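Local coordinates for protein nitrite transporter NirC (PDB 4FC4) that forms a pentameric channel of the formate/nitrite transporter family that carries nitrite into and out of the cell across the cytoplasmic membrane, at residues M61-I74 and K179-A192. Sequence-based numbering, arbitrary orientation.
Sequences MGATFGIALTLVII and KFLAIWWCLLAFIA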
loop_
_atom_site.group_PDB
_atom_site.type_symbol
_atom_site.label_atom_id
_atom_site.label_comp_id
_atom_site.label_asym_id
_atom_site.label_seq_id
_atom_site.Cartn_x
_atom_site.Cartn_y
_atom_site.Cartn_z
ATOM N N MET B 61 4.143 -9.441 -13.406
ATOM C CA MET B 61 5.505 -9.822 -13.193
ATOM C C MET B 61 6.300 -8.594 -12.711
ATOM O O MET B 61 7.199 -8.745 -11.915
ATOM C CB MET B 61 6.103 -10.423 -14.459
ATOM C CG MET B 61 5.530 -11.772 -14.773
ATOM S SD MET B 61 6.213 -12.473 -16.275
ATOM C CE MET B 61 7.856 -12.992 -15.752
ATOM N N GLY B 62 5.946 -7.387 -13.163
ATOM C CA GLY B 62 6.675 -6.177 -12.764
ATOM C C GLY B 62 6.319 -5.854 -11.330
ATOM O O GLY B 62 7.202 -5.611 -10.523
ATOM N N ALA B 63 5.024 -5.874 -11.018
ATOM C CA ALA B 63 4.545 -5.501 -9.698
ATOM C C ALA B 63 5.031 -6.467 -8.582
ATOM O O ALA B 63 4.951 -6.144 -7.400
ATOM C CB ALA B 63 3.009 -5.384 -9.706
ATOM N N THR B 64 5.506 -7.648 -8.936
ATOM C CA THR B 64 5.830 -8.651 -7.916
ATOM C C THR B 64 7.310 -8.953 -7.890
ATOM O O THR B 64 7.750 -9.769 -7.088
ATOM C CB THR B 64 5.017 -9.973 -8.059
ATOM O OG1 THR B 64 5.233 -10.532 -9.374
ATOM C CG2 THR B 64 3.495 -9.726 -7.838
ATOM N N PHE B 65 8.092 -8.286 -8.731
ATOM C CA PHE B 65 9.524 -8.555 -8.755
ATOM C C PHE B 65 10.266 -7.806 -7.650
ATOM O O PHE B 65 11.416 -8.148 -7.321
ATOM C CB PHE B 65 10.112 -8.237 -10.115
ATOM C CG PHE B 65 11.548 -8.704 -10.271
ATOM C CD1 PHE B 65 11.878 -10.041 -10.107
ATOM C CD2 PHE B 65 12.601 -7.773 -10.577
ATOM C CE1 PHE B 65 13.216 -10.482 -10.274
ATOM C CE2 PHE B 65 13.915 -8.207 -10.730
ATOM C CZ PHE B 65 14.225 -9.572 -10.590
ATOM N N GLY B 66 9.588 -6.811 -7.033
ATOM C CA GLY B 66 10.184 -6.003 -5.940
ATOM C C GLY B 66 11.003 -6.747 -4.858
ATOM O O GLY B 66 12.002 -6.234 -4.341
ATOM N N ILE B 67 10.549 -7.934 -4.470
ATOM C CA ILE B 67 11.233 -8.710 -3.445
ATOM C C ILE B 67 12.723 -8.871 -3.792
ATOM O O ILE B 67 13.577 -8.876 -2.894
ATOM C CB ILE B 67 10.515 -10.063 -3.203
ATOM C CG1 ILE B 67 11.296 -10.926 -2.202
ATOM C CG2 ILE B 67 10.317 -10.760 -4.531
ATOM C CD1 ILE B 67 10.505 -12.024 -1.572
ATOM N N ALA B 68 13.045 -8.947 -5.081
ATOM C CA ALA B 68 14.422 -9.311 -5.486
ATOM C C ALA B 68 15.441 -8.324 -4.913
ATOM O O ALA B 68 16.380 -8.717 -4.250
ATOM C CB ALA B 68 14.580 -9.397 -7.033
ATOM N N LEU B 69 15.246 -7.033 -5.167
ATOM C CA LEU B 69 16.200 -6.036 -4.689
ATOM C C LEU B 69 15.957 -5.679 -3.243
ATOM O O LEU B 69 16.904 -5.265 -2.547
ATOM C CB LEU B 69 16.204 -4.819 -5.577
ATOM C CG LEU B 69 17.382 -3.883 -5.360
ATOM C CD1 LEU B 69 18.749 -4.490 -5.746
ATOM C CD2 LEU B 69 17.049 -2.619 -6.161
ATOM N N THR B 70 14.718 -5.857 -2.788
ATOM C CA THR B 70 14.417 -5.711 -1.376
ATOM C C THR B 70 15.261 -6.649 -0.510
ATOM O O THR B 70 15.864 -6.182 0.460
ATOM C CB THR B 70 12.946 -5.953 -1.078
ATOM O OG1 THR B 70 12.143 -5.063 -1.882
ATOM C CG2 THR B 70 12.689 -5.768 0.393
ATOM N N LEU B 71 15.324 -7.936 -0.872
ATOM C CA LEU B 71 16.230 -8.898 -0.242
ATOM C C LEU B 71 17.659 -8.423 -0.312
ATOM O O LEU B 71 18.315 -8.322 0.685
ATOM C CB LEU B 71 16.099 -10.315 -0.869
ATOM C CG LEU B 71 14.744 -11.056 -0.686
ATOM C CD1 LEU B 71 14.745 -12.414 -1.381
ATOM C CD2 LEU B 71 14.329 -11.175 0.790
ATOM N N VAL B 72 18.161 -8.191 -1.513
ATOM C CA VAL B 72 19.541 -7.757 -1.700
ATOM C C VAL B 72 19.900 -6.583 -0.766
ATOM O O VAL B 72 20.936 -6.624 -0.103
ATOM C CB VAL B 72 19.812 -7.399 -3.208
ATOM C CG1 VAL B 72 21.179 -6.721 -3.387
ATOM C CG2 VAL B 72 19.767 -8.664 -4.073
ATOM N N ILE B 73 19.001 -5.590 -0.611
ATOM C CA ILE B 73 19.415 -4.351 0.073
ATOM C C ILE B 73 19.186 -4.419 1.583
ATOM O O ILE B 73 20.015 -3.993 2.384
ATOM C CB ILE B 73 18.710 -3.109 -0.513
ATOM C CG1 ILE B 73 19.128 -2.855 -1.987
ATOM C CG2 ILE B 73 18.959 -1.887 0.350
ATOM C CD1 ILE B 73 18.328 -1.728 -2.630
ATOM N N ILE B 74 18.070 -5.016 1.961
ATOM C CA ILE B 74 17.582 -4.964 3.318
ATOM C C ILE B 74 18.095 -6.167 4.096
ATOM O O ILE B 74 18.514 -5.995 5.203
ATOM C CB ILE B 74 16.075 -4.906 3.346
ATOM C CG1 ILE B 74 15.637 -3.720 2.468
ATOM C CG2 ILE B 74 15.535 -4.844 4.804
ATOM C CD1 ILE B 74 15.653 -2.343 3.175
ATOM N N LYS B 179 12.364 3.129 1.435
ATOM C CA LYS B 179 13.317 2.311 0.703
ATOM C C LYS B 179 12.572 1.273 -0.141
ATOM O O LYS B 179 12.956 1.041 -1.291
ATOM C CB LYS B 179 14.299 1.581 1.635
ATOM C CG LYS B 179 15.276 2.499 2.308
ATOM C CD LYS B 179 15.759 1.875 3.600
ATOM C CE LYS B 179 17.279 1.818 3.690
ATOM N NZ LYS B 179 17.860 3.175 3.967
ATOM N N PHE B 180 11.532 0.658 0.445
ATOM C CA PHE B 180 10.854 -0.486 -0.155
ATOM C C PHE B 180 10.047 -0.042 -1.374
ATOM O O PHE B 180 10.063 -0.704 -2.401
ATOM C CB PHE B 180 9.921 -1.136 0.833
ATOM C CG PHE B 180 10.586 -1.982 1.919
ATOM C CD1 PHE B 180 11.269 -1.387 3.000
ATOM C CD2 PHE B 180 10.370 -3.353 1.951
ATOM C CE1 PHE B 180 11.820 -2.140 4.031
ATOM C CE2 PHE B 180 10.923 -4.122 2.962
ATOM C CZ PHE B 180 11.648 -3.530 4.016
ATOM N N LEU B 181 9.349 1.085 -1.234
ATOM C CA LEU B 181 8.682 1.756 -2.332
ATOM C C LEU B 181 9.594 2.182 -3.465
ATOM O O LEU B 181 9.226 2.006 -4.676
ATOM C CB LEU B 181 7.892 2.941 -1.821
ATOM C CG LEU B 181 6.454 2.552 -1.483
ATOM C CD1 LEU B 181 6.324 1.238 -0.744
ATOM C CD2 LEU B 181 5.680 3.664 -0.779
ATOM N N ALA B 182 10.765 2.743 -3.130
ATOM C CA ALA B 182 11.708 3.159 -4.223
ATOM C C ALA B 182 12.073 1.963 -5.061
ATOM O O ALA B 182 12.057 2.001 -6.298
ATOM C CB ALA B 182 12.970 3.804 -3.657
ATOM N N ILE B 183 12.430 0.888 -4.360
ATOM C CA ILE B 183 12.812 -0.393 -4.956
ATOM C C ILE B 183 11.631 -0.993 -5.783
ATOM O O ILE B 183 11.779 -1.327 -6.949
ATOM C CB ILE B 183 13.273 -1.383 -3.849
ATOM C CG1 ILE B 183 14.561 -0.872 -3.138
ATOM C CG2 ILE B 183 13.449 -2.769 -4.472
ATOM C CD1 ILE B 183 14.932 -1.658 -1.846
ATOM N N TRP B 184 10.445 -1.038 -5.205
ATOM C CA TRP B 184 9.276 -1.548 -5.894
ATOM C C TRP B 184 9.028 -0.826 -7.235
ATOM O O TRP B 184 8.785 -1.470 -8.280
ATOM C CB TRP B 184 8.026 -1.462 -4.961
ATOM C CG TRP B 184 6.780 -1.911 -5.702
ATOM C CD1 TRP B 184 6.411 -3.230 -6.012
ATOM C CD2 TRP B 184 5.762 -1.060 -6.365
ATOM N NE1 TRP B 184 5.303 -3.250 -6.764
ATOM C CE2 TRP B 184 4.789 -2.002 -6.955
ATOM C CE3 TRP B 184 5.532 0.324 -6.473
ATOM C CZ2 TRP B 184 3.664 -1.563 -7.671
ATOM C CZ3 TRP B 184 4.357 0.756 -7.165
ATOM C CH2 TRP B 184 3.467 -0.164 -7.772
ATOM N N TRP B 185 9.116 0.510 -7.235
ATOM C CA TRP B 185 8.816 1.309 -8.408
ATOM C C TRP B 185 9.769 0.970 -9.484
ATOM O O TRP B 185 9.366 0.812 -10.648
ATOM C CB TRP B 185 8.930 2.799 -8.152
ATOM C CG TRP B 185 7.693 3.464 -7.679
ATOM C CD1 TRP B 185 7.483 4.112 -6.451
ATOM C CD2 TRP B 185 6.438 3.597 -8.401
ATOM N NE1 TRP B 185 6.230 4.634 -6.363
ATOM C CE2 TRP B 185 5.531 4.361 -7.508
ATOM C CE3 TRP B 185 5.965 3.153 -9.647
ATOM C CZ2 TRP B 185 4.189 4.632 -7.866
ATOM C CZ3 TRP B 185 4.637 3.457 -10.014
ATOM C CH2 TRP B 185 3.762 4.182 -9.141
ATOM N N CYS B 186 11.042 0.839 -9.131
ATOM C CA CYS B 186 12.064 0.706 -10.186
ATOM C C CYS B 186 12.048 -0.656 -10.822
ATOM O O CYS B 186 12.300 -0.788 -12.010
ATOM C CB CYS B 186 13.459 0.965 -9.622
ATOM S SG CYS B 186 13.663 2.691 -9.260
ATOM N N LEU B 187 11.799 -1.677 -10.002
ATOM C CA LEU B 187 11.659 -3.028 -10.526
ATOM C C LEU B 187 10.332 -3.215 -11.324
ATOM O O LEU B 187 10.370 -3.845 -12.361
ATOM C CB LEU B 187 11.859 -4.050 -9.398
ATOM C CG LEU B 187 13.341 -4.347 -9.122
ATOM C CD1 LEU B 187 14.170 -3.068 -8.894
ATOM C CD2 LEU B 187 13.430 -5.320 -7.939
ATOM N N LEU B 188 9.185 -2.657 -10.886
ATOM C CA LEU B 188 8.024 -2.519 -11.828
ATOM C C LEU B 188 8.478 -2.030 -13.221
ATOM O O LEU B 188 8.161 -2.617 -14.272
ATOM C CB LEU B 188 6.967 -1.578 -11.264
ATOM C CG LEU B 188 5.737 -1.238 -12.119
ATOM C CD1 LEU B 188 4.991 -2.486 -12.599
ATOM C CD2 LEU B 188 4.783 -0.405 -11.300
ATOM N N ALA B 189 9.265 -0.955 -13.206
ATOM C CA ALA B 189 9.580 -0.225 -14.402
ATOM C C ALA B 189 10.558 -1.053 -15.280
ATOM O O ALA B 189 10.330 -1.142 -16.485
ATOM C CB ALA B 189 10.193 1.152 -14.071
ATOM N N PHE B 190 11.616 -1.630 -14.726
ATOM C CA PHE B 190 12.551 -2.308 -15.622
ATOM C C PHE B 190 11.979 -3.597 -16.193
ATOM O O PHE B 190 12.126 -3.866 -17.387
ATOM C CB PHE B 190 13.960 -2.419 -15.035
ATOM C CG PHE B 190 14.348 -3.804 -14.585
ATOM C CD1 PHE B 190 14.549 -4.859 -15.519
ATOM C CD2 PHE B 190 14.590 -4.060 -13.226
ATOM C CE1 PHE B 190 14.887 -6.136 -15.075
ATOM C CE2 PHE B 190 14.964 -5.320 -12.817
ATOM C CZ PHE B 190 15.098 -6.361 -13.726
ATOM N N ILE B 191 11.301 -4.399 -15.359
ATOM C CA ILE B 191 10.749 -5.684 -15.831
ATOM C C ILE B 191 9.629 -5.374 -16.839
ATOM O O ILE B 191 9.654 -5.864 -17.973
ATOM C CB ILE B 191 10.175 -6.538 -14.656
ATOM C CG1 ILE B 191 11.273 -7.038 -13.712
ATOM C CG2 ILE B 191 9.325 -7.705 -15.180
ATOM C CD1 ILE B 191 11.950 -8.309 -14.222
ATOM N N ALA B 192 8.643 -4.580 -16.425
ATOM C CA ALA B 192 7.517 -4.283 -17.303
ATOM C C ALA B 192 7.908 -3.586 -18.608
ATOM O O ALA B 192 7.253 -3.775 -19.603
ATOM C CB ALA B 192 6.393 -3.503 -16.565
HETATM O O HOH W 1 8.524 -4.497 -8.305
HETATM O O HOH W 2 9.934 -3.491 -1.786
#
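Thr70 OG1 is held twice: it donates to Gly66 O one turn back, 2.7 Å away and from above that carbonyl's plane, and accepts from a water that also donates to Phe180 O across the contact. Placing OG1 beside its own backbone N and CG2 anti to it (chi1 -56°) turns the methyl to the ring of Phe180, 3.5 Å from CE2, while OG1 rests near Ile183 CG2. A second water joins two backbone carbonyls, donating to Gly62 O and Trp184 O. Nearby, the indole of Trp184 donates from NE1 to Ala63 O at 3.0 Å; the oxygen lies almost in the ring plane, the N-H...O angle is 150°, and the donor is tilted from the carbonyl plane. Residues 61-74 straddle the break in a transmembrane helix around Thr64 to Gly66, a helix interruption of the kind known in FNT channels, whose fold is aquaporin-like, and carbonyls at the break are met by water and indole. Gly62 permits very close backbone approach, its CA 4.0 Å from that of Leu188. Beyond it, Ile191 sets CD1 over one face of the Phe65 ring in a CH-pi contact, 4.0 Å from the centroid, with Ala68 CB on the opposite face; Phe190 meets this ring obliquely. Leu187 CD2 fits between Phe65 and Leu69 CB. Further along, the N-to-C directions of helix 67-74 and helix 179-192 differ by 139°, so they run roughly antiparallel; Leu69 CB lies 3.6 Å from Ile183 CG2, and the CD1 atoms of Ile73 and Ile183 meet tip to tip. Ile74 closes this end with CD1 on Phe180 CE1, and its carbonyl accepts a hydrogen bond from Arg173 of a neighbouring subunit.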